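Local coordinates for protein galectin (Ovis aries, PDB 6N44) that is a galectin-family lectin that binds beta-D-galactose and so probably recognises galactose-bearing glycans, at residues G49-R55 and T67-W73; M3-N8 and I131-V136; G61-M65 and E76-T81. All coordinates share one frame; numbering follows the deposited sequence.

Contact 1. Residues G49-R55 and T67-W73; sequences GGDIPFR and TLKDGSW
Arg-55 lays its guanidinium against the indole of Trp-73, the six-membered end of the ring lying over one guanidinium face and Trp-73 CZ2 3.5 Å from Arg-55 NH1. The two planes are inclined by 46°, so this is an oblique contact and not a flat stack. The arginine starts with CG anti to the backbone N and stays extended to CD, which it brings to Trp-73 CH2; a bend at chi3 (-66°) then turns NE and the guanidinium across the ring. Ile-52 CD1 reaches the same CH2 at 4.1 Å, adding an apolar neighbour. Arginine suits this place because its flat end can lie against the indole while NE forms a salt bridge with Asp-41. Arg-55 is a galactose-binding residue, and Trp-73 stands beside Asn-66, another of them, consistent with the tryptophan that lines the sugar pocket in galectins.

These residues sit on or beside the hairpin of strands 52-59 and 62-69 in the galectin beta-sandwich. Ile-52 and Leu-68 form an antiparallel hydrogen-bonded pair across the segments: Ile-52 N gives a 2.9 Å bond to Leu-68 O on a lone pair, and Leu-68 N returns one to Ile-52 O. Thr-67 keeps OG1 anti to its carbonyl carbon and donates to Pro-53 O at 2.8 Å from above the carbonyl plane; the restricted phi of Pro-53 fits the corner the chain turns there.

Asp-51 reaches the type I' turn of Lys-69 to Ser-72: its OD1 accepts from Asp-70 N at 2.7 Å, nearly straight (167°) and on the syn side. A water adds a second donor to that oxygen and joins Gly-49 O to Gly-71 N; both glycines have positive phi, which by itself favours glycine.

Contact 2. Residues M3-N8 and I131-V136; sequences MDSLPN and IVLTSV
An N-terminal arm, residues 3-8, lies across the edge strand 131-138 of the five-stranded sheet in the galectin beta-sandwich. Segment 131-136 is hydrogen-bonded on its other side to strand 19-28, and the arm leads on to strand 10-13 of the opposing six-stranded sheet. The contact joins the arm to the edge of the five-stranded sheet, at the surface and away from the galactose-binding residues.

One direct backbone bond fastens the middle: Leu-6 N gives its hydrogen to Leu-133 O at 2.8 Å, almost perfectly straight (177°) and nearly along the C=O axis. The neighbouring amide is reached indirectly, since a water donates to Leu-6 O and accepts from Leu-133 N. A second water donates to Thr-134 O and, weakly, to Asp-4 O.

Leucine suits position 6 because its branched end can follow the strand. CG beside the backbone N (chi1 -70°) directs CD1 along it, 3.6 Å from Ser-135 CA and 4.2 Å from Val-136 CG2, while CB packs against Leu-133 CD2. Thr-134 and Ser-135 both face Lys-25 in a classic beta bulge, and Thr-134 OG1 is itself hydrogen-bonded to Lys-25 O. That leaves the threonine methyl to the arm: Met-3, bent at chi3 (-67°), brings CE against Thr-134 CG2 in a tight contact, crossing it at about a right angle, and meets Val-132 CG1 tip to tip at 4.1 Å. Ser-5, small enough to lie close, puts CB 3.7 Å from that same Val-132 CG1.

At the far end Asn-8 serves two carbonyls through one nitrogen, Gly-129 O and Ile-131 O; the Asn-8 ND2 to Ile-131 O bond is 3.3 Å, with the oxygen close to the amide plane.

Contact 3. Residues G61-M65 and E76-T81; sequences GIVVM and EQKLHT
Strands 62-69 and 72-80 form a beta hairpin at one edge of the six-stranded sheet of the galectin sandwich, and the stretch from Ile-62 to Met-65 meets that from Gln-77 to His-80 in regular antiparallel register. The short axes run 166° apart in direction and approach to 4.7 Å.

Backbone bonds come first. Val-63 with Leu-79 and Met-65 with Gln-77 are hydrogen-bonded pairs, each closed by two N-H to O bonds; Val-63 N to Leu-79 O measures 2.9 Å and Gln-77 N to Met-65 O also 2.9 Å. Ile-62 with His-80 and Val-64 with Lys-78 are the non-hydrogen-bonded pairs. A fifth bond, from Thr-81 N to Gly-61 O, extends the pairing to the end, its donor standing above the carbonyl plane. Gly-61 has a positive phi, which favours glycine.

Apolar packing occupies the face carrying Val-63, Met-65, Gln-77 and Leu-79, which turns toward strand 108-114 of the other sheet. Val-63 and Leu-79 lie side by side, Val-63 CG1 3.7 Å from Leu-79 CD2. Met-65 is bent at chi3 (-77°), and this carries CE to Leu-79 CD2 and alongside the Gln-77 amide, at 3.7 Å from NE2. Flexible methionine fits between aliphatic and amide neighbours, while Gln-77 NE2 gives a hydrogen bond to Gln-112 O. Val-63 CG2 also meets Thr-81 CG2, whose hydroxyl is hydrogen-bonded to Ala-83 N.

On the opposite face the apolar Ile-62 and Val-64 stand beside Lys-78 and His-80, polar residues suited to their exposure. Lys-78 crosses Val-64 at a slant, CE 4.0 Å from Val-64 CG2. Glu-76, a galactose-binding residue extended beyond CG, crosses the same valine, its carboxylate carbon CD 3.5 Å from Val-64 CG1.

Overall arrangement
Contacts 1 and 3 belong to one sheet and share strands 62-69 and 72-80; their centres are 17 Å apart and their segments alternate along the chain. They touch directly, Phe-54 CE1 packing 3.8 Å from Met-65 CG and Arg-55 O 3.6 Å from Met-65 CB. Between them they supply Arg-55 and Glu-76 to the galactose site, which Asn-66, lying between the two contacts in strand 62-69, completes among the known binding residues. Contact 2 stands apart: its centre is 26 Å from that of contact 1 and 24 Å from that of contact 3, on the opposite side of the chain's centre, and the loop it closes encloses both.

Contact 1. Residues G49-R55 and T67-W73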
loop_
_atom_site.group_PDB
_atom_site.type_symbol
_atom_site.label_atom_id
_atom_site.label_comp_id
_atom_site.label_asym_id
_atom_site.label_seq_id
_atom_site.Cartn_x
_atom_site.Cartn_y
_atom_site.Cartn_z
ATOM N N GLY A 49 -27.852 6.290 -2.640
ATOM C CA GLY A 49 -27.614 7.350 -3.598
ATOM C C GLY A 49 -26.690 8.454 -3.127
ATOM O O GLY A 49 -26.583 9.477 -3.814
ATOM N N GLY A 50 -26.031 8.294 -1.970
ATOM C CA GLY A 50 -24.975 9.206 -1.574
ATOM C C GLY A 50 -23.779 9.124 -2.514
ATOM O O GLY A 50 -23.672 8.238 -3.361
ATOM N N ASP A 51 -22.857 10.072 -2.355
ATOM C CA ASP A 51 -21.745 10.186 -3.291
ATOM C C ASP A 51 -20.884 8.926 -3.286
ATOM O O ASP A 51 -20.731 8.256 -2.260
ATOM C CB ASP A 51 -20.888 11.408 -2.956
ATOM C CG ASP A 51 -21.578 12.724 -3.312
ATOM O OD1 ASP A 51 -22.457 12.715 -4.201
ATOM O OD2 ASP A 51 -21.230 13.766 -2.714
ATOM N N ILE A 52 -20.364 8.579 -4.461
ATOM C CA ILE A 52 -19.394 7.500 -4.593
ATOM C C ILE A 52 -18.196 8.066 -5.339
ATOM O O ILE A 52 -18.185 8.113 -6.581
ATOM C CB ILE A 52 -19.967 6.265 -5.311
ATOM C CG1 ILE A 52 -21.194 5.725 -4.570
ATOM C CG2 ILE A 52 -18.865 5.167 -5.453
ATOM C CD1 ILE A 52 -21.809 4.470 -5.226
ATOM N N PRO A 53 -17.181 8.517 -4.611
ATOM C CA PRO A 53 -15.955 9.007 -5.254
ATOM C C PRO A 53 -15.352 8.055 -6.273
ATOM O O PRO A 53 -14.799 8.517 -7.282
ATOM C CB PRO A 53 -15.021 9.216 -4.056
ATOM C CG PRO A 53 -15.951 9.594 -2.953
ATOM C CD PRO A 53 -17.171 8.727 -3.159
ATOM N N PHE A 54 -15.431 6.739 -6.059
ATOM C CA PHE A 54 -14.757 5.815 -6.970
ATOM C C PHE A 54 -15.471 4.471 -6.944
ATOM O O PHE A 54 -15.439 3.765 -5.929
ATOM C CB PHE A 54 -13.282 5.669 -6.596
ATOM C CG PHE A 54 -12.531 4.650 -7.410
ATOM C CD1 PHE A 54 -12.724 4.549 -8.784
ATOM C CD2 PHE A 54 -11.601 3.801 -6.801
ATOM C CE1 PHE A 54 -12.009 3.625 -9.537
ATOM C CE2 PHE A 54 -10.891 2.850 -7.549
ATOM C CZ PHE A 54 -11.098 2.765 -8.918
ATOM N N ARG A 55 -16.094 4.114 -8.061
ATOM C CA ARG A 55 -16.646 2.783 -8.268
ATOM C C ARG A 55 -15.811 2.074 -9.320
ATOM O O ARG A 55 -15.546 2.630 -10.393
ATOM C CB ARG A 55 -18.122 2.821 -8.710
ATOM C CG ARG A 55 -18.611 1.485 -9.308
ATOM C CD ARG A 55 -20.144 1.414 -9.528
ATOM N NE ARG A 55 -20.855 1.446 -8.258
ATOM C CZ ARG A 55 -22.178 1.392 -8.130
ATOM N NH1 ARG A 55 -22.955 1.295 -9.204
ATOM N NH2 ARG A 55 -22.718 1.425 -6.920
ATOM N N THR A 67 -17.610 8.029 -11.090
ATOM C CA THR A 67 -17.850 8.780 -9.873
ATOM C C THR A 67 -19.305 9.218 -9.854
ATOM O O THR A 67 -19.820 9.715 -10.863
ATOM C CB THR A 67 -16.944 10.018 -9.793
ATOM O OG1 THR A 67 -15.568 9.609 -9.742
ATOM C CG2 THR A 67 -17.278 10.838 -8.571
ATOM N N LEU A 68 -19.956 9.022 -8.716
ATOM C CA LEU A 68 -21.317 9.487 -8.479
ATOM C C LEU A 68 -21.229 10.714 -7.586
ATOM O O LEU A 68 -20.837 10.608 -6.418
ATOM C CB LEU A 68 -22.167 8.399 -7.823
ATOM C CG LEU A 68 -23.589 8.867 -7.463
ATOM C CD1 LEU A 68 -24.433 9.107 -8.717
ATOM C CD2 LEU A 68 -24.280 7.882 -6.539
ATOM N N LYS A 69 -21.593 11.876 -8.130
ATOM C CA LYS A 69 -21.525 13.143 -7.409
ATOM C C LYS A 69 -22.889 13.822 -7.477
ATOM O O LYS A 69 -23.347 14.180 -8.565
ATOM C CB LYS A 69 -20.447 14.046 -8.010
ATOM C CG LYS A 69 -20.530 15.495 -7.562
ATOM C CD LYS A 69 -19.147 16.117 -7.543
ATOM C CE LYS A 69 -19.177 17.641 -7.501
ATOM N NZ LYS A 69 -17.893 18.185 -8.046
ATOM N N ASP A 70 -23.534 13.986 -6.322
ATOM C CA ASP A 70 -24.842 14.632 -6.207
ATOM C C ASP A 70 -25.854 14.005 -7.162
ATOM O O ASP A 70 -26.468 14.673 -7.997
ATOM C CB ASP A 70 -24.731 16.140 -6.439
ATOM C CG ASP A 70 -23.941 16.833 -5.354
ATOM O OD1 ASP A 70 -24.200 16.549 -4.161
ATOM O OD2 ASP A 70 -23.051 17.643 -5.699
ATOM N N GLY A 71 -26.019 12.694 -7.019
ATOM C CA GLY A 71 -26.969 11.963 -7.822
ATOM C C GLY A 71 -26.601 11.782 -9.276
ATOM O O GLY A 71 -27.368 11.152 -10.010
ATOM N N SER A 72 -25.457 12.288 -9.730
ATOM C CA SER A 72 -25.093 12.207 -11.142
ATOM C C SER A 72 -23.841 11.355 -11.330
ATOM O O SER A 72 -22.797 11.645 -10.735
ATOM C CB SER A 72 -24.875 13.609 -11.720
ATOM O OG SER A 72 -24.505 13.538 -13.090
ATOM N N TRP A 73 -23.936 10.322 -12.171
ATOM C CA TRP A 73 -22.748 9.608 -12.620
ATOM C C TRP A 73 -22.032 10.429 -13.685
ATOM O O TRP A 73 -22.671 11.070 -14.522
ATOM C CB TRP A 73 -23.097 8.221 -13.182
ATOM C CG TRP A 73 -23.445 7.195 -12.147
ATOM C CD1 TRP A 73 -24.691 6.724 -11.846
ATOM C CD2 TRP A 73 -22.536 6.512 -11.264
ATOM N NE1 TRP A 73 -24.618 5.788 -10.841
ATOM C CE2 TRP A 73 -23.309 5.645 -10.460
ATOM C CE3 TRP A 73 -21.148 6.548 -11.079
ATOM C CZ2 TRP A 73 -22.742 4.824 -9.479
ATOM C CZ3 TRP A 73 -20.581 5.731 -10.101
ATOM C CH2 TRP A 73 -21.383 4.877 -9.316
HETATM O O HOH W 1 -24.861 11.259 -4.732
#

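Contact 2. Residues M3-N8 and I131-V136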
loop_
_atom_site.group_PDB
_atom_site.type_symbol
_atom_site.label_atom_id
_atom_site.label_comp_id
_atom_site.label_asym_id
_atom_site.label_seq_id
_atom_site.Cartn_x
_atom_site.Cartn_y
_atom_site.Cartn_z
ATOM N N MET A 3 -15.215 -24.088 1.820
ATOM C CA MET A 3 -14.145 -23.131 2.073
ATOM C C MET A 3 -14.742 -21.941 2.812
ATOM O O MET A 3 -15.899 -21.571 2.579
ATOM C CB MET A 3 -13.460 -22.679 0.775
ATOM C CG MET A 3 -14.390 -21.958 -0.204
ATOM S SD MET A 3 -13.613 -21.356 -1.732
ATOM C CE MET A 3 -12.521 -20.086 -1.097
ATOM N N ASP A 4 -13.950 -21.359 3.716
ATOM C CA ASP A 4 -14.402 -20.190 4.462
ATOM C C ASP A 4 -14.465 -18.967 3.561
ATOM O O ASP A 4 -13.657 -18.802 2.641
ATOM C CB ASP A 4 -13.470 -19.902 5.634
ATOM C CG ASP A 4 -13.240 -21.111 6.493
ATOM O OD1 ASP A 4 -14.147 -21.440 7.283
ATOM O OD2 ASP A 4 -12.156 -21.729 6.381
ATOM N N SER A 5 -15.424 -18.090 3.842
ATOM C CA SER A 5 -15.501 -16.855 3.082
ATOM C C SER A 5 -16.189 -15.786 3.919
ATOM O O SER A 5 -16.785 -16.057 4.966
ATOM C CB SER A 5 -16.215 -17.073 1.744
ATOM O OG SER A 5 -17.553 -17.461 1.951
ATOM N N LEU A 6 -16.097 -14.586 3.439
ATOM C CA LEU A 6 -16.620 -13.388 4.064
ATOM C C LEU A 6 -18.006 -13.086 3.527
ATOM O O LEU A 6 -18.379 -13.544 2.442
ATOM C CB LEU A 6 -15.686 -12.210 3.789
ATOM C CG LEU A 6 -14.322 -12.216 4.470
ATOM C CD1 LEU A 6 -13.484 -11.116 3.870
ATOM C CD2 LEU A 6 -14.499 -11.989 5.971
ATOM N N PRO A 7 -18.793 -12.296 4.255
ATOM C CA PRO A 7 -20.118 -11.925 3.752
ATOM C C PRO A 7 -20.009 -11.160 2.442
ATOM O O PRO A 7 -19.043 -10.440 2.190
ATOM C CB PRO A 7 -20.687 -11.042 4.871
ATOM C CG PRO A 7 -19.956 -11.483 6.101
ATOM C CD PRO A 7 -18.548 -11.747 5.599
ATOM N N ASN A 8 -21.017 -11.332 1.602
ATOM C CA ASN A 8 -21.086 -10.639 0.320
ATOM C C ASN A 8 -22.512 -10.139 0.154
ATOM O O ASN A 8 -23.426 -10.941 0.014
ATOM C CB ASN A 8 -20.681 -11.578 -0.825
ATOM C CG ASN A 8 -20.873 -10.955 -2.204
ATOM O OD1 ASN A 8 -21.288 -9.796 -2.351
ATOM N ND2 ASN A 8 -20.567 -11.730 -3.226
ATOM N N ILE A 131 -19.142 -13.401 -6.591
ATOM C CA ILE A 131 -17.809 -13.772 -6.136
ATOM C C ILE A 131 -17.890 -14.559 -4.837
ATOM O O ILE A 131 -18.828 -14.407 -4.048
ATOM C CB ILE A 131 -16.907 -12.521 -5.939
ATOM C CG1 ILE A 131 -17.520 -11.572 -4.911
ATOM C CG2 ILE A 131 -16.687 -11.781 -7.252
ATOM C CD1 ILE A 131 -16.604 -10.404 -4.534
ATOM N N VAL A 132 -16.888 -15.402 -4.617
ATOM C CA VAL A 132 -16.543 -15.865 -3.280
ATOM C C VAL A 132 -15.398 -14.988 -2.785
ATOM O O VAL A 132 -14.313 -14.965 -3.382
ATOM C CB VAL A 132 -16.170 -17.354 -3.257
ATOM C CG1 VAL A 132 -15.778 -17.772 -1.830
ATOM C CG2 VAL A 132 -17.350 -18.201 -3.741
ATOM N N LEU A 133 -15.658 -14.239 -1.716
ATOM C CA LEU A 133 -14.715 -13.274 -1.169
ATOM C C LEU A 133 -14.019 -13.913 0.026
ATOM O O LEU A 133 -14.683 -14.295 0.996
ATOM C CB LEU A 133 -15.444 -11.998 -0.750
ATOM C CG LEU A 133 -14.611 -10.902 -0.076
ATOM C CD1 LEU A 133 -13.632 -10.283 -1.063
ATOM C CD2 LEU A 133 -15.521 -9.837 0.509
ATOM N N THR A 134 -12.698 -14.051 -0.045
ATOM C CA THR A 134 -12.002 -14.720 1.050
ATOM C C THR A 134 -11.314 -13.766 2.015
ATOM O O THR A 134 -11.269 -14.062 3.211
ATOM C CB THR A 134 -10.975 -15.748 0.526
ATOM O OG1 THR A 134 -9.977 -15.103 -0.270
ATOM C CG2 THR A 134 -11.664 -16.802 -0.307
ATOM N N SER A 135 -10.795 -12.626 1.554
ATOM C CA SER A 135 -10.199 -11.680 2.493
ATOM C C SER A 135 -10.200 -10.280 1.902
ATOM O O SER A 135 -10.188 -10.094 0.682
ATOM C CB SER A 135 -8.769 -12.068 2.886
ATOM O OG SER A 135 -7.934 -12.152 1.749
ATOM N N VAL A 136 -10.239 -9.302 2.799
ATOM C CA VAL A 136 -10.120 -7.889 2.465
ATOM C C VAL A 136 -9.225 -7.291 3.538
ATOM O O VAL A 136 -9.555 -7.355 4.726
ATOM C CB VAL A 136 -11.479 -7.166 2.438
ATOM C CG1 VAL A 136 -11.289 -5.661 2.146
ATOM C CG2 VAL A 136 -12.450 -7.821 1.431
HETATM O O HOH W 2 -12.119 -16.223 4.327
HETATM O O HOH W 3 -18.070 -14.443 -0.085
#

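Contact 3. Residues G61-M65 and E76-T81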
loop_
_atom_site.group_PDB
_atom_site.type_symbol
_atom_site.label_atom_id
_atom_site.label_comp_id
_atom_site.label_asym_id
_atom_site.label_seq_id
_atom_site.Cartn_x
_atom_site.Cartn_y
_atom_site.Cartn_z
ATOM N N GLY A 61 -14.496 -9.214 -19.243
ATOM C CA GLY A 61 -13.396 -8.560 -19.920
ATOM C C GLY A 61 -13.399 -7.045 -19.913
ATOM O O GLY A 61 -12.528 -6.443 -20.555
ATOM N N ILE A 62 -14.327 -6.400 -19.209
ATOM C CA ILE A 62 -14.509 -4.957 -19.300
ATOM C C ILE A 62 -14.483 -4.347 -17.900
ATOM O O ILE A 62 -15.193 -4.806 -17.002
ATOM C CB ILE A 62 -15.823 -4.616 -20.025
ATOM C CG1 ILE A 62 -15.742 -5.073 -21.487
ATOM C CG2 ILE A 62 -16.137 -3.141 -19.931
ATOM C CD1 ILE A 62 -16.938 -4.686 -22.287
ATOM N N VAL A 63 -13.663 -3.314 -17.716
ATOM C CA VAL A 63 -13.641 -2.520 -16.492
ATOM C C VAL A 63 -14.311 -1.186 -16.786
ATOM O O VAL A 63 -13.951 -0.505 -17.752
ATOM C CB VAL A 63 -12.201 -2.289 -15.988
ATOM C CG1 VAL A 63 -12.177 -1.179 -14.940
ATOM C CG2 VAL A 63 -11.561 -3.579 -15.459
ATOM N N VAL A 64 -15.257 -0.788 -15.941
ATOM C CA VAL A 64 -15.788 0.568 -15.968
ATOM C C VAL A 64 -15.532 1.219 -14.610
ATOM O O VAL A 64 -15.831 0.624 -13.567
ATOM C CB VAL A 64 -17.287 0.590 -16.316
ATOM C CG1 VAL A 64 -17.798 2.031 -16.335
ATOM C CG2 VAL A 64 -17.524 -0.094 -17.659
ATOM N N MET A 65 -14.984 2.432 -14.622
ATOM C CA MET A 65 -14.784 3.211 -13.405
ATOM C C MET A 65 -15.484 4.553 -13.543
ATOM O O MET A 65 -15.451 5.166 -14.610
ATOM C CB MET A 65 -13.298 3.418 -13.116
ATOM C CG MET A 65 -12.542 2.091 -12.918
ATOM S SD MET A 65 -10.758 2.301 -12.844
ATOM C CE MET A 65 -10.338 2.535 -14.576
ATOM N N GLU A 76 -17.601 7.822 -17.914
ATOM C CA GLU A 76 -16.953 6.550 -17.618
ATOM C C GLU A 76 -15.515 6.528 -18.118
ATOM O O GLU A 76 -15.208 7.026 -19.203
ATOM C CB GLU A 76 -17.702 5.386 -18.281
ATOM C CG GLU A 76 -19.111 5.185 -17.831
ATOM C CD GLU A 76 -19.734 3.957 -18.466
ATOM O OE1 GLU A 76 -19.267 3.538 -19.554
ATOM O OE2 GLU A 76 -20.685 3.407 -17.873
ATOM N N GLN A 77 -14.640 5.909 -17.331
ATOM C CA GLN A 77 -13.339 5.459 -17.806
ATOM C C GLN A 77 -13.461 3.953 -18.012
ATOM O O GLN A 77 -13.666 3.208 -17.049
ATOM C CB GLN A 77 -12.223 5.813 -16.818
ATOM C CG GLN A 77 -10.835 5.419 -17.340
ATOM C CD GLN A 77 -9.690 5.746 -16.377
ATOM O OE1 GLN A 77 -9.812 6.597 -15.485
ATOM N NE2 GLN A 77 -8.572 5.059 -16.558
ATOM N N LYS A 78 -13.362 3.503 -19.268
ATOM C CA LYS A 78 -13.667 2.121 -19.622
ATOM C C LYS A 78 -12.494 1.477 -20.346
ATOM O O LYS A 78 -11.889 2.103 -21.216
ATOM C CB LYS A 78 -14.920 2.040 -20.507
ATOM C CG LYS A 78 -15.070 0.698 -21.196
ATOM C CD LYS A 78 -16.197 0.690 -22.234
ATOM C CE LYS A 78 -17.566 0.724 -21.578
ATOM N NZ LYS A 78 -18.634 0.185 -22.480
ATOM N N LEU A 79 -12.189 0.217 -20.012
ATOM C CA LEU A 79 -11.089 -0.475 -20.674
ATOM C C LEU A 79 -11.348 -1.973 -20.711
ATOM O O LEU A 79 -12.255 -2.492 -20.055
ATOM C CB LEU A 79 -9.744 -0.204 -19.985
ATOM C CG LEU A 79 -9.643 -0.751 -18.562
ATOM C CD1 LEU A 79 -8.236 -1.256 -18.266
ATOM C CD2 LEU A 79 -10.038 0.336 -17.589
ATOM N N HIS A 80 -10.523 -2.664 -21.496
ATOM C CA HIS A 80 -10.535 -4.114 -21.606
ATOM C C HIS A 80 -9.348 -4.698 -20.852
ATOM O O HIS A 80 -8.251 -4.135 -20.871
ATOM C CB HIS A 80 -10.465 -4.570 -23.068
ATOM C CG HIS A 80 -11.613 -4.099 -23.905
ATOM N ND1 HIS A 80 -12.601 -4.947 -24.357
ATOM C CD2 HIS A 80 -11.927 -2.869 -24.380
ATOM C CE1 HIS A 80 -13.473 -4.261 -25.073
ATOM N NE2 HIS A 80 -13.087 -2.997 -25.102
ATOM N N THR A 81 -9.566 -5.833 -20.198
ATOM C CA THR A 81 -8.478 -6.531 -19.540
ATOM C C THR A 81 -8.790 -8.015 -19.531
ATOM O O THR A 81 -9.955 -8.423 -19.526
ATOM C CB THR A 81 -8.240 -6.027 -18.104
ATOM O OG1 THR A 81 -7.198 -6.796 -17.497
ATOM C CG2 THR A 81 -9.498 -6.172 -17.268
#